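Local coordinates for protein hydrogenase maturation protease HycI (Thermococcus kodakarensis KOD1, PDB 5ZBY) that probably acts as an endopeptidase that removes the C-terminal extension of a [NiFe] hydrogenase large subunit during maturation of the enzyme, at residues Ser2-Val7 with Glu149-Ile154; Arg13-Gly18 with Ala63-Asp68; Phe29-Ala34 with Ile48-Glu53; Ala75-Gly80 with Gly124-Ser129. All blocks are in the same frame, centred on the assembly; numbering follows the deposited sequence.

One mixed five-stranded sheet with helices packed against it organises all four contacts. Contact 1 joins the two ends of the chain and encloses the other three in sequence; contact 3 is nested inside contact 2, and contact 4 follows both. Contacts 2 and 3 have centres about 14 Å apart and meet directly, because strands 14-18 and 46-50 are neighbours: G18 N lies 2.8 Å from L49 O. Contact 3 touches contact 4 through F29, packed on C125, and I151 of contact 1 rests on I16 of contact 2. Contacts 2 and 4 lie on opposite sides of the chain's centre, so the four link both chain ends, a beta-alpha-beta unit and the loops after strands 69-75 and 119-125 into one fold.

Contact 1. Residues Ser2-Val7 with Glu149-Ile154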
loop_
_atom_site.group_PDB
_atom_site.type_symbol
_atom_site.label_atom_id
_atom_site.label_comp_id
_atom_site.label_asym_id
_atom_site.label_seq_id
_atom_site.Cartn_x
_atom_site.Cartn_y
_atom_site.Cartn_z
ATOM N N SER A 2 15.261 9.506 4.812
ATOM C CA SER A 2 14.687 9.079 3.553
ATOM C C SER A 2 13.332 9.694 3.401
ATOM O O SER A 2 12.782 10.179 4.342
ATOM C CB SER A 2 14.600 7.567 3.505
ATOM O OG SER A 2 13.996 7.071 4.667
ATOM N N VAL A 3 12.802 9.693 2.202
ATOM C CA VAL A 3 11.485 10.242 1.973
ATOM C C VAL A 3 10.403 9.379 2.639
ATOM O O VAL A 3 9.359 9.838 2.999
ATOM C CB VAL A 3 11.201 10.249 0.489
ATOM C CG1 VAL A 3 11.419 8.854 -0.047
ATOM C CG2 VAL A 3 9.806 10.752 0.206
ATOM N N LEU A 4 10.682 8.111 2.757
ATOM C CA LEU A 4 9.803 7.181 3.456
ATOM C C LEU A 4 9.659 7.591 4.930
ATOM O O LEU A 4 8.535 7.716 5.477
ATOM C CB LEU A 4 10.356 5.768 3.344
ATOM C CG LEU A 4 9.429 4.634 3.778
ATOM C CD1 LEU A 4 8.169 4.616 2.921
ATOM C CD2 LEU A 4 10.154 3.288 3.716
ATOM N N GLU A 5 10.805 7.872 5.538
ATOM C CA GLU A 5 10.868 8.212 6.946
ATOM C C GLU A 5 10.037 9.466 7.162
ATOM O O GLU A 5 9.329 9.600 8.112
ATOM C CB GLU A 5 12.322 8.426 7.404
ATOM C CG GLU A 5 13.135 7.175 7.703
ATOM C CD GLU A 5 14.653 7.405 7.777
ATOM O OE1 GLU A 5 15.113 8.477 7.406
ATOM O OE2 GLU A 5 15.395 6.507 8.173
ATOM N N ASP A 6 10.129 10.387 6.250
ATOM C CA ASP A 6 9.375 11.610 6.301
ATOM C C ASP A 6 7.895 11.332 6.283
ATOM O O ASP A 6 7.132 11.998 6.978
ATOM C CB ASP A 6 9.733 12.511 5.109
ATOM C CG ASP A 6 11.141 13.114 5.212
ATOM O OD1 ASP A 6 11.745 13.083 6.309
ATOM O OD2 ASP A 6 11.647 13.631 4.187
ATOM N N VAL A 7 7.491 10.384 5.425
ATOM C CA VAL A 7 6.087 9.998 5.357
ATOM C C VAL A 7 5.560 9.610 6.750
ATOM O O VAL A 7 4.449 9.989 7.120
ATOM C CB VAL A 7 5.845 8.813 4.400
ATOM C CG1 VAL A 7 4.379 8.421 4.415
ATOM C CG2 VAL A 7 6.276 9.166 2.987
ATOM N N GLU A 149 10.857 -4.548 5.126
ATOM C CA GLU A 149 11.962 -4.270 6.056
ATOM C C GLU A 149 12.156 -2.779 6.327
ATOM O O GLU A 149 12.384 -2.369 7.488
ATOM C CB GLU A 149 13.271 -4.866 5.540
ATOM C CG GLU A 149 13.314 -6.380 5.544
ATOM C CD GLU A 149 14.669 -6.924 5.110
ATOM O OE1 GLU A 149 15.599 -6.113 4.900
ATOM O OE2 GLU A 149 14.804 -8.165 4.986
ATOM N N LEU A 150 12.064 -1.958 5.292
ATOM C CA LEU A 150 12.256 -0.521 5.471
ATOM C C LEU A 150 11.154 0.020 6.367
ATOM O O LEU A 150 11.398 0.814 7.306
ATOM C CB LEU A 150 12.282 0.198 4.122
ATOM C CG LEU A 150 13.488 -0.189 3.257
ATOM C CD1 LEU A 150 13.268 0.176 1.809
ATOM C CD2 LEU A 150 14.738 0.497 3.803
ATOM N N ILE A 151 9.929 -0.425 6.104
ATOM C CA ILE A 151 8.806 0.059 6.917
ATOM C C ILE A 151 8.928 -0.461 8.331
ATOM O O ILE A 151 8.700 0.309 9.296
ATOM C CB ILE A 151 7.437 -0.334 6.312
ATOM C CG1 ILE A 151 7.229 0.463 5.021
ATOM C CG2 ILE A 151 6.302 -0.077 7.342
ATOM C CD1 ILE A 151 6.021 0.024 4.220
ATOM N N ALA A 152 9.281 -1.734 8.489
ATOM C CA ALA A 152 9.336 -2.285 9.865
ATOM C C ALA A 152 10.411 -1.595 10.689
ATOM O O ALA A 152 10.252 -1.397 11.897
ATOM C CB ALA A 152 9.573 -3.769 9.863
ATOM N N GLU A 153 11.510 -1.245 10.038
ATOM C CA GLU A 153 12.600 -0.645 10.797
ATOM C C GLU A 153 12.182 0.749 11.180
ATOM O O GLU A 153 12.418 1.184 12.311
ATOM C CB GLU A 153 13.903 -0.627 9.993
ATOM C CG GLU A 153 15.033 0.132 10.657
ATOM C CD GLU A 153 15.797 -0.727 11.643
ATOM O OE1 GLU A 153 15.918 -1.948 11.405
ATOM O OE2 GLU A 153 16.270 -0.181 12.667
ATOM N N ILE A 154 11.454 1.455 10.329
ATOM C CA ILE A 154 10.882 2.708 10.798
ATOM C C ILE A 154 9.915 2.500 11.987
ATOM O O ILE A 154 10.054 3.125 13.036
ATOM C CB ILE A 154 10.157 3.435 9.682
ATOM C CG1 ILE A 154 11.157 3.960 8.651
ATOM C CG2 ILE A 154 9.293 4.568 10.251
ATOM C CD1 ILE A 154 10.527 4.462 7.352
#
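L4 and E5, in the first turn of helix 3-8, meet L150, I151 and I154 of helix 138-156, the axes of the two short helical segments passing 10.5 Å apart at closest approach with their N-to-C directions 49° apart. L4 and I154 carry most of the contact. L4 holds its CG anti to the backbone N (chi1 -168°), and its CD2 branch heads toward the longer helix. CG itself touches the terminal methyl of I154, L4 CG to I154 CD1 being 3.7 Å. The CD2 branch goes further across, and the leucine side chain crosses that of L150 at about a right angle, with L4 CD2 3.8 Å from L150 CB. The same methyl reaches I151 more loosely, L4 CD2 to I151 CG1 measuring 4.3 Å. I154 is thus met twice, since I154 CD1 also lies 3.8 Å from E5 CG, against the aliphatic part of the glutamate. The acid end of E5 serves its own segment instead: S2 N donates to E5 OE1 at 2.8 Å, arriving from above the carboxylate plane, while E5 N returns a weak bond to S2 OG. Beyond the pair of helices, L4 also packs on I123 and V7 on V121 of strand 119-125, and I151 on L37 of helix 29-40, so the N-terminal helix sits in a layer over the sheet beside the C-terminal one. Between the two segments the chemistry is carbon against carbon: a small, partly buried apolar contact, without directional bonds, joins the first helix to the last.

Contact 2. Residues Arg13-Gly18 with Ala63-Asp68; sequences RIVICG and AAFKPD
R13 and D68 exchange two bonds through their backbones and one carboxylate: R13 N gives its hydrogen to D68 OD2 at 2.7 Å and a nearly straight 171°, and D68 N gives its own to R13 O, also 2.7 Å away. D68 OD2 is approached on its anti side, somewhat out of the carboxylate plane, and takes a second, weak bond from T12 N. The guanidinium of R13 grips a single acceptor side-on. A bend at chi3 (66°) brings NE to the backbone oxygen of F65, R13 NE to F65 O being 2.7 Å, while R13 NH2 reaches the same F65 O at 2.9 Å; both bonds lie in the guanidinium plane. This is the turn by which the chain leaves helix 59-64 and enters strand 69-75, completing a beta-alpha-beta crossover from strand 46-50 past strand 14-18, and L69 carries the pairing with R13 onward into the sheet. NH2 also hangs over the centre of the F65 ring, a cation-pi contact with R13 CZ 4.0 Å from the ring centroid and the two planes 41° apart. An alanine in place of R13 would probably leave F65 O without these two donors and its ring without the charge over that face. Further along the strand, V15 slides past F65 in the opposite direction, V15 CG2 3.6 Å from F65 CD2; the same methyl lies 3.8 Å from P67 CB.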
loop_
_atom_site.group_PDB
_atom_site.type_symbol
_atom_site.label_atom_id
_atom_site.label_comp_id
_atom_site.label_asym_id
_atom_site.label_seq_id
_atom_site.Cartn_x
_atom_site.Cartn_y
_atom_site.Cartn_z
ATOM N N ARG A 13 -0.563 6.706 15.046
ATOM C CA ARG A 13 -1.396 5.558 14.737
ATOM C C ARG A 13 -1.360 5.360 13.210
ATOM O O ARG A 13 -1.768 6.246 12.465
ATOM C CB ARG A 13 -2.830 5.744 15.237
ATOM C CG ARG A 13 -2.958 5.889 16.798
ATOM C CD ARG A 13 -4.431 5.898 17.143
ATOM N NE ARG A 13 -5.114 4.663 16.885
ATOM C CZ ARG A 13 -4.998 3.587 17.636
ATOM N NH1 ARG A 13 -4.230 3.603 18.747
ATOM N NH2 ARG A 13 -5.695 2.508 17.321
ATOM N N ILE A 14 -0.968 4.162 12.781
ATOM C CA ILE A 14 -0.697 3.925 11.355
ATOM C C ILE A 14 -1.478 2.712 10.908
ATOM O O ILE A 14 -1.505 1.682 11.626
ATOM C CB ILE A 14 0.775 3.720 11.151
ATOM C CG1 ILE A 14 1.504 5.008 11.549
ATOM C CG2 ILE A 14 1.093 3.457 9.639
ATOM C CD1 ILE A 14 2.937 4.887 11.613
ATOM N N VAL A 15 -2.129 2.808 9.746
ATOM C CA VAL A 15 -2.724 1.629 9.155
ATOM C C VAL A 15 -1.971 1.401 7.863
ATOM O O VAL A 15 -1.794 2.346 7.089
ATOM C CB VAL A 15 -4.248 1.796 8.914
ATOM C CG1 VAL A 15 -4.846 0.503 8.311
ATOM C CG2 VAL A 15 -4.998 2.161 10.234
ATOM N N ILE A 16 -1.473 0.178 7.658
ATOM C CA ILE A 16 -0.839 -0.157 6.393
ATOM C C ILE A 16 -1.704 -1.201 5.696
ATOM O O ILE A 16 -2.053 -2.208 6.296
ATOM C CB ILE A 16 0.576 -0.673 6.606
ATOM C CG1 ILE A 16 1.394 0.441 7.300
ATOM C CG2 ILE A 16 1.238 -0.988 5.244
ATOM C CD1 ILE A 16 2.697 -0.025 7.804
ATOM N N CYS A 17 -2.088 -0.897 4.462
ATOM C CA CYS A 17 -3.069 -1.669 3.696
ATOM C C CYS A 17 -2.425 -2.225 2.462
ATOM O O CYS A 17 -2.123 -1.442 1.558
ATOM C CB CYS A 17 -4.214 -0.770 3.247
ATOM S SG CYS A 17 -5.258 -0.294 4.620
ATOM N N GLY A 18 -2.222 -3.541 2.392
ATOM C CA GLY A 18 -1.665 -4.135 1.181
ATOM C C GLY A 18 -2.763 -4.463 0.190
ATOM O O GLY A 18 -3.769 -5.055 0.527
ATOM N N ALA A 63 -11.320 3.200 9.661
ATOM C CA ALA A 63 -11.707 4.433 10.321
ATOM C C ALA A 63 -11.751 4.181 11.823
ATOM O O ALA A 63 -11.384 5.077 12.618
ATOM C CB ALA A 63 -13.031 4.924 9.817
ATOM N N ALA A 64 -12.096 2.941 12.202
ATOM C CA ALA A 64 -12.322 2.654 13.621
ATOM C C ALA A 64 -11.003 2.630 14.351
ATOM O O ALA A 64 -10.974 2.750 15.557
ATOM C CB ALA A 64 -13.041 1.347 13.798
ATOM N N PHE A 65 -9.897 2.475 13.641
ATOM C CA PHE A 65 -8.576 2.461 14.237
ATOM C C PHE A 65 -8.063 3.862 14.559
ATOM O O PHE A 65 -7.069 4.003 15.187
ATOM C CB PHE A 65 -7.575 1.734 13.347
ATOM C CG PHE A 65 -6.324 1.282 14.037
ATOM C CD1 PHE A 65 -6.317 0.206 14.871
ATOM C CD2 PHE A 65 -5.133 1.930 13.809
ATOM C CE1 PHE A 65 -5.170 -0.208 15.476
ATOM C CE2 PHE A 65 -3.985 1.521 14.395
ATOM C CZ PHE A 65 -4.001 0.451 15.233
ATOM N N LYS A 66 -8.772 4.874 14.108
ATOM C CA LYS A 66 -8.362 6.247 14.319
ATOM C C LYS A 66 -6.954 6.577 13.862
ATOM O O LYS A 66 -6.135 6.940 14.648
ATOM C CB LYS A 66 -8.586 6.691 15.761
ATOM C CG LYS A 66 -10.040 6.876 16.089
ATOM C CD LYS A 66 -10.242 7.265 17.533
ATOM C CE LYS A 66 -10.612 8.718 17.699
ATOM N NZ LYS A 66 -9.415 9.568 17.909
ATOM N N PRO A 67 -6.674 6.381 12.574
ATOM C CA PRO A 67 -5.313 6.568 12.120
ATOM C C PRO A 67 -4.904 8.043 12.017
ATOM O O PRO A 67 -5.753 8.906 11.777
ATOM C CB PRO A 67 -5.334 5.927 10.684
ATOM C CG PRO A 67 -6.759 6.168 10.260
ATOM C CD PRO A 67 -7.595 5.967 11.515
ATOM N N ASP A 68 -3.595 8.243 12.123
ATOM C CA ASP A 68 -2.919 9.487 11.803
ATOM C C ASP A 68 -2.438 9.405 10.360
ATOM O O ASP A 68 -2.379 10.428 9.673
ATOM C CB ASP A 68 -1.741 9.715 12.734
ATOM C CG ASP A 68 -2.187 9.891 14.197
ATOM O OD1 ASP A 68 -3.147 10.657 14.407
ATOM O OD2 ASP A 68 -1.619 9.208 15.054
#

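Contact 3. Residues Phe29-Ala34 with Ile48-Glu53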
loop_
_atom_site.group_PDB
_atom_site.type_symbol
_atom_site.label_atom_id
_atom_site.label_comp_id
_atom_site.label_asym_id
_atom_site.label_seq_id
_atom_site.Cartn_x
_atom_site.Cartn_y
_atom_site.Cartn_z
ATOM N N PHE A 29 2.515 -8.040 -5.284
ATOM C CA PHE A 29 3.394 -7.157 -4.482
ATOM C C PHE A 29 2.803 -6.662 -3.143
ATOM O O PHE A 29 3.407 -6.880 -2.093
ATOM C CB PHE A 29 3.796 -5.940 -5.304
ATOM C CG PHE A 29 4.643 -4.970 -4.543
ATOM C CD1 PHE A 29 5.966 -5.244 -4.297
ATOM C CD2 PHE A 29 4.098 -3.785 -4.100
ATOM C CE1 PHE A 29 6.757 -4.349 -3.558
ATOM C CE2 PHE A 29 4.880 -2.882 -3.376
ATOM C CZ PHE A 29 6.224 -3.180 -3.118
ATOM N N GLY A 30 1.637 -6.025 -3.190
ATOM C CA GLY A 30 1.096 -5.363 -2.004
ATOM C C GLY A 30 0.743 -6.370 -0.926
ATOM O O GLY A 30 0.950 -6.112 0.265
ATOM N N VAL A 31 0.208 -7.524 -1.331
ATOM C CA VAL A 31 -0.164 -8.531 -0.327
ATOM C C VAL A 31 1.086 -9.194 0.237
ATOM O O VAL A 31 1.133 -9.479 1.462
ATOM C CB VAL A 31 -1.163 -9.562 -0.879
ATOM C CG1 VAL A 31 -2.392 -8.826 -1.339
ATOM C CG2 VAL A 31 -0.576 -10.362 -1.989
ATOM N N LEU A 32 2.137 -9.293 -0.575
ATOM C CA LEU A 32 3.401 -9.817 -0.056
ATOM C C LEU A 32 3.882 -8.887 1.040
ATOM O O LEU A 32 4.307 -9.347 2.130
ATOM C CB LEU A 32 4.442 -9.946 -1.174
ATOM C CG LEU A 32 4.158 -11.058 -2.201
ATOM C CD1 LEU A 32 5.143 -11.017 -3.338
ATOM C CD2 LEU A 32 4.195 -12.403 -1.523
ATOM N N VAL A 33 3.778 -7.580 0.784
ATOM C CA VAL A 33 4.297 -6.622 1.761
ATOM C C VAL A 33 3.503 -6.726 3.051
ATOM O O VAL A 33 4.099 -6.813 4.145
ATOM C CB VAL A 33 4.264 -5.190 1.226
ATOM C CG1 VAL A 33 4.641 -4.202 2.343
ATOM C CG2 VAL A 33 5.276 -5.037 0.094
ATOM N N ALA A 34 2.176 -6.790 2.913
ATOM C CA ALA A 34 1.327 -6.797 4.085
ATOM C C ALA A 34 1.646 -8.055 4.881
ATOM O O ALA A 34 1.766 -7.989 6.110
ATOM C CB ALA A 34 -0.150 -6.744 3.695
ATOM N N ILE A 48 -2.032 -3.657 10.397
ATOM C CA ILE A 48 -1.663 -4.128 9.049
ATOM C C ILE A 48 -2.827 -4.930 8.488
ATOM O O ILE A 48 -3.333 -5.878 9.115
ATOM C CB ILE A 48 -0.408 -5.005 9.077
ATOM C CG1 ILE A 48 0.724 -4.399 9.914
ATOM C CG2 ILE A 48 0.054 -5.310 7.611
ATOM C CD1 ILE A 48 1.317 -3.154 9.296
ATOM N N LEU A 49 -3.287 -4.547 7.310
ATOM C CA LEU A 49 -4.393 -5.234 6.653
ATOM C C LEU A 49 -3.989 -5.748 5.283
ATOM O O LEU A 49 -3.325 -5.046 4.507
ATOM C CB LEU A 49 -5.561 -4.284 6.453
ATOM C CG LEU A 49 -6.254 -3.762 7.694
ATOM C CD1 LEU A 49 -7.255 -2.696 7.281
ATOM C CD2 LEU A 49 -6.928 -4.956 8.410
ATOM N N ASN A 50 -4.397 -6.972 4.987
ATOM C CA ASN A 50 -4.364 -7.505 3.628
ATOM C C ASN A 50 -5.739 -7.241 3.028
ATOM O O ASN A 50 -6.736 -7.858 3.430
ATOM C CB ASN A 50 -4.007 -8.997 3.653
ATOM C CG ASN A 50 -3.998 -9.631 2.261
ATOM O OD1 ASN A 50 -4.559 -9.103 1.291
ATOM N ND2 ASN A 50 -3.341 -10.776 2.170
ATOM N N CYS A 51 -5.822 -6.292 2.104
ATOM C CA CYS A 51 -7.105 -5.863 1.549
ATOM C C CYS A 51 -7.473 -6.603 0.254
ATOM O O CYS A 51 -8.547 -6.357 -0.313
ATOM C CB CYS A 51 -7.082 -4.371 1.235
ATOM S SG CYS A 51 -6.930 -3.386 2.738
ATOM N N GLY A 52 -6.564 -7.445 -0.213
ATOM C CA GLY A 52 -6.738 -8.064 -1.525
ATOM C C GLY A 52 -6.989 -6.991 -2.553
ATOM O O GLY A 52 -6.319 -5.972 -2.566
ATOM N N GLU A 53 -7.962 -7.212 -3.432
ATOM C CA GLU A 53 -8.332 -6.206 -4.380
ATOM C C GLU A 53 -9.482 -5.335 -3.959
ATOM O O GLU A 53 -10.025 -4.571 -4.758
ATOM C CB GLU A 53 -8.651 -6.889 -5.730
ATOM C CG GLU A 53 -7.428 -7.566 -6.351
ATOM C CD GLU A 53 -7.850 -8.370 -7.563
ATOM O OE1 GLU A 53 -8.098 -7.766 -8.621
ATOM O OE2 GLU A 53 -7.967 -9.604 -7.435
#
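V31 and N50 lean obliquely against each other, a methyl of a branched side chain against a flat amide. N50 holds CG anti to its backbone N (chi1 178°), and the amide beyond it lies beside the helix, with V31 CG1 3.4 Å from N50 OD1 and V31 CB 3.9 Å from N50 ND2. A turn further along, A34 points its CB at the strand, A34 CB lying 3.7 Å from L49 O, and I48 points toward the helix and sets CG2 against the A34 carbonyl, I48 CG2 to A34 O being 3.5 Å. The N-to-C directions of helical segment 29-34 and strand 48-50 are 142° apart, as suits the beta-alpha-beta unit of strand 14-18, helix 29-40 and strand 46-50. N50 OD1 also accepts from G52 N at 3.0 Å, in the carbonyl plane, closing an Asx turn over N50 to G52; ND2 makes a weak bond to E35. An alanine at N50 would probably leave G52 N without this acceptor and open a gap beside V31. Because OD1 both touches V31 CG1 and accepts from G52 N, one amide packs on the helix and forms the turn.

Contact 4. Residues Ala75-Gly80 with Gly124-Ser129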
loop_
_atom_site.group_PDB
_atom_site.type_symbol
_atom_site.label_atom_id
_atom_site.label_comp_id
_atom_site.label_asym_id
_atom_site.label_seq_id
_atom_site.Cartn_x
_atom_site.Cartn_y
_atom_site.Cartn_z
ATOM N N ALA A 75 1.152 -2.844 -6.400
ATOM C CA ALA A 75 1.834 -2.788 -7.676
ATOM C C ALA A 75 1.179 -1.757 -8.594
ATOM O O ALA A 75 0.011 -1.876 -8.919
ATOM C CB ALA A 75 1.779 -4.182 -8.349
ATOM N N ILE A 76 1.943 -0.781 -9.075
ATOM C CA ILE A 76 1.396 0.323 -9.826
ATOM C C ILE A 76 2.181 0.456 -11.112
ATOM O O ILE A 76 3.415 0.523 -11.052
ATOM C CB ILE A 76 1.516 1.666 -9.026
ATOM C CG1 ILE A 76 0.709 1.614 -7.729
ATOM C CG2 ILE A 76 1.114 2.834 -9.902
ATOM C CD1 ILE A 76 -0.761 1.448 -7.938
ATOM N N HIS A 77 1.467 0.444 -12.235
ATOM C CA HIS A 77 2.094 0.719 -13.544
ATOM C C HIS A 77 2.234 2.231 -13.691
ATOM O O HIS A 77 1.252 2.927 -13.874
ATOM C CB HIS A 77 1.262 0.126 -14.680
ATOM C CG HIS A 77 1.916 0.309 -16.022
ATOM N ND1 HIS A 77 3.279 0.212 -16.185
ATOM C CD2 HIS A 77 1.420 0.645 -17.236
ATOM C CE1 HIS A 77 3.596 0.443 -17.447
ATOM N NE2 HIS A 77 2.482 0.705 -18.111
ATOM N N PHE A 78 3.456 2.754 -13.589
ATOM C CA PHE A 78 3.646 4.195 -13.759
ATOM C C PHE A 78 4.735 4.493 -14.773
ATOM O O PHE A 78 5.229 5.627 -14.869
ATOM C CB PHE A 78 3.972 4.858 -12.415
ATOM C CG PHE A 78 5.229 4.354 -11.766
ATOM C CD1 PHE A 78 6.458 4.944 -12.046
ATOM C CD2 PHE A 78 5.193 3.321 -10.834
ATOM C CE1 PHE A 78 7.615 4.506 -11.417
ATOM C CE2 PHE A 78 6.350 2.865 -10.246
ATOM C CZ PHE A 78 7.568 3.471 -10.533
ATOM N N GLY A 79 5.123 3.459 -15.506
ATOM C CA GLY A 79 6.071 3.603 -16.614
ATOM C C GLY A 79 7.518 3.593 -16.157
ATOM O O GLY A 79 8.426 4.026 -16.880
ATOM N N GLY A 80 7.748 3.071 -14.960
ATOM C CA GLY A 80 9.083 2.914 -14.418
ATOM C C GLY A 80 9.786 1.654 -14.902
ATOM O O GLY A 80 9.227 0.849 -15.669
ATOM N N GLY A 124 3.811 2.605 -4.420
ATOM C CA GLY A 124 3.663 1.671 -5.523
ATOM C C GLY A 124 4.983 1.044 -5.919
ATOM O O GLY A 124 6.044 1.606 -5.672
ATOM N N CYS A 125 4.916 -0.125 -6.546
ATOM C CA CYS A 125 6.111 -0.740 -7.115
ATOM C C CYS A 125 5.765 -1.138 -8.539
ATOM O O CYS A 125 4.704 -1.683 -8.760
ATOM C CB CYS A 125 6.518 -1.965 -6.288
ATOM S SG CYS A 125 8.041 -2.718 -6.846
ATOM N N GLN A 126 6.616 -0.810 -9.510
ATOM C CA GLN A 126 6.317 -1.109 -10.932
ATOM C C GLN A 126 6.380 -2.617 -11.230
ATOM O O GLN A 126 7.407 -3.234 -11.025
ATOM C CB GLN A 126 7.317 -0.345 -11.815
ATOM C CG GLN A 126 7.263 -0.745 -13.283
ATOM C CD GLN A 126 6.066 -0.152 -13.936
ATOM O OE1 GLN A 126 5.840 1.073 -13.859
ATOM N NE2 GLN A 126 5.265 -0.993 -14.578
ATOM N N PRO A 127 5.271 -3.210 -11.694
ATOM C CA PRO A 127 5.300 -4.642 -12.029
ATOM C C PRO A 127 5.797 -4.884 -13.434
ATOM O O PRO A 127 5.715 -4.008 -14.279
ATOM C CB PRO A 127 3.838 -5.059 -11.935
ATOM C CG PRO A 127 3.084 -3.832 -12.377
ATOM C CD PRO A 127 3.911 -2.648 -11.815
ATOM N N GLY A 128 6.221 -6.108 -13.667
ATOM C CA GLY A 128 6.737 -6.502 -14.982
ATOM C C GLY A 128 5.906 -7.551 -15.657
ATOM O O GLY A 128 5.953 -7.684 -16.870
ATOM N N SER A 129 5.149 -8.319 -14.890
ATOM C CA SER A 129 4.294 -9.348 -15.477
ATOM C C SER A 129 3.088 -9.574 -14.569
ATOM O O SER A 129 3.282 -9.809 -13.397
ATOM C CB SER A 129 5.062 -10.646 -15.622
ATOM O OG SER A 129 4.262 -11.589 -16.343
#
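Q126 reaches from the end of strand 119-125 into the loop of H77 to G80. Its CB lies on F78, with Q126 CB 3.7 Å from F78 CE2. CG, anti to the backbone N, passes the carbonyl of G80, with Q126 CG 3.5 Å from G80 O, and a bend at chi2 (76°) places CD near H77 ND1 and G80 O. At the tip, Q126 OE1 takes hydrogens from F78 N at 2.9 Å and, on the opposite face of the amide plane, from G80 N at 3.0 Å; G79 N adds a weak bond. The same oxygen sits over one face of the F78 ring, toward its rim. Q126 NE2 donates to H77 ND1 at 2.8 Å, within the imidazole plane although ring and amide stand 89° apart, and also to P127 O at 3.1 Å, on a lone pair. Earlier in both segments, A75 and C125 form a parallel bridge, with I76 N bonded to C125 O. I76 CG1 packs on G124 CA, where a side chain would collide, and the I76 side chain is about 4 Å from a bound HEPES molecule. With its oxygen held by two backbone N-H groups and weakly by a third, and its nitrogen by two acceptors, the buried amide is fixed in rotation and ties the loop to the strand end.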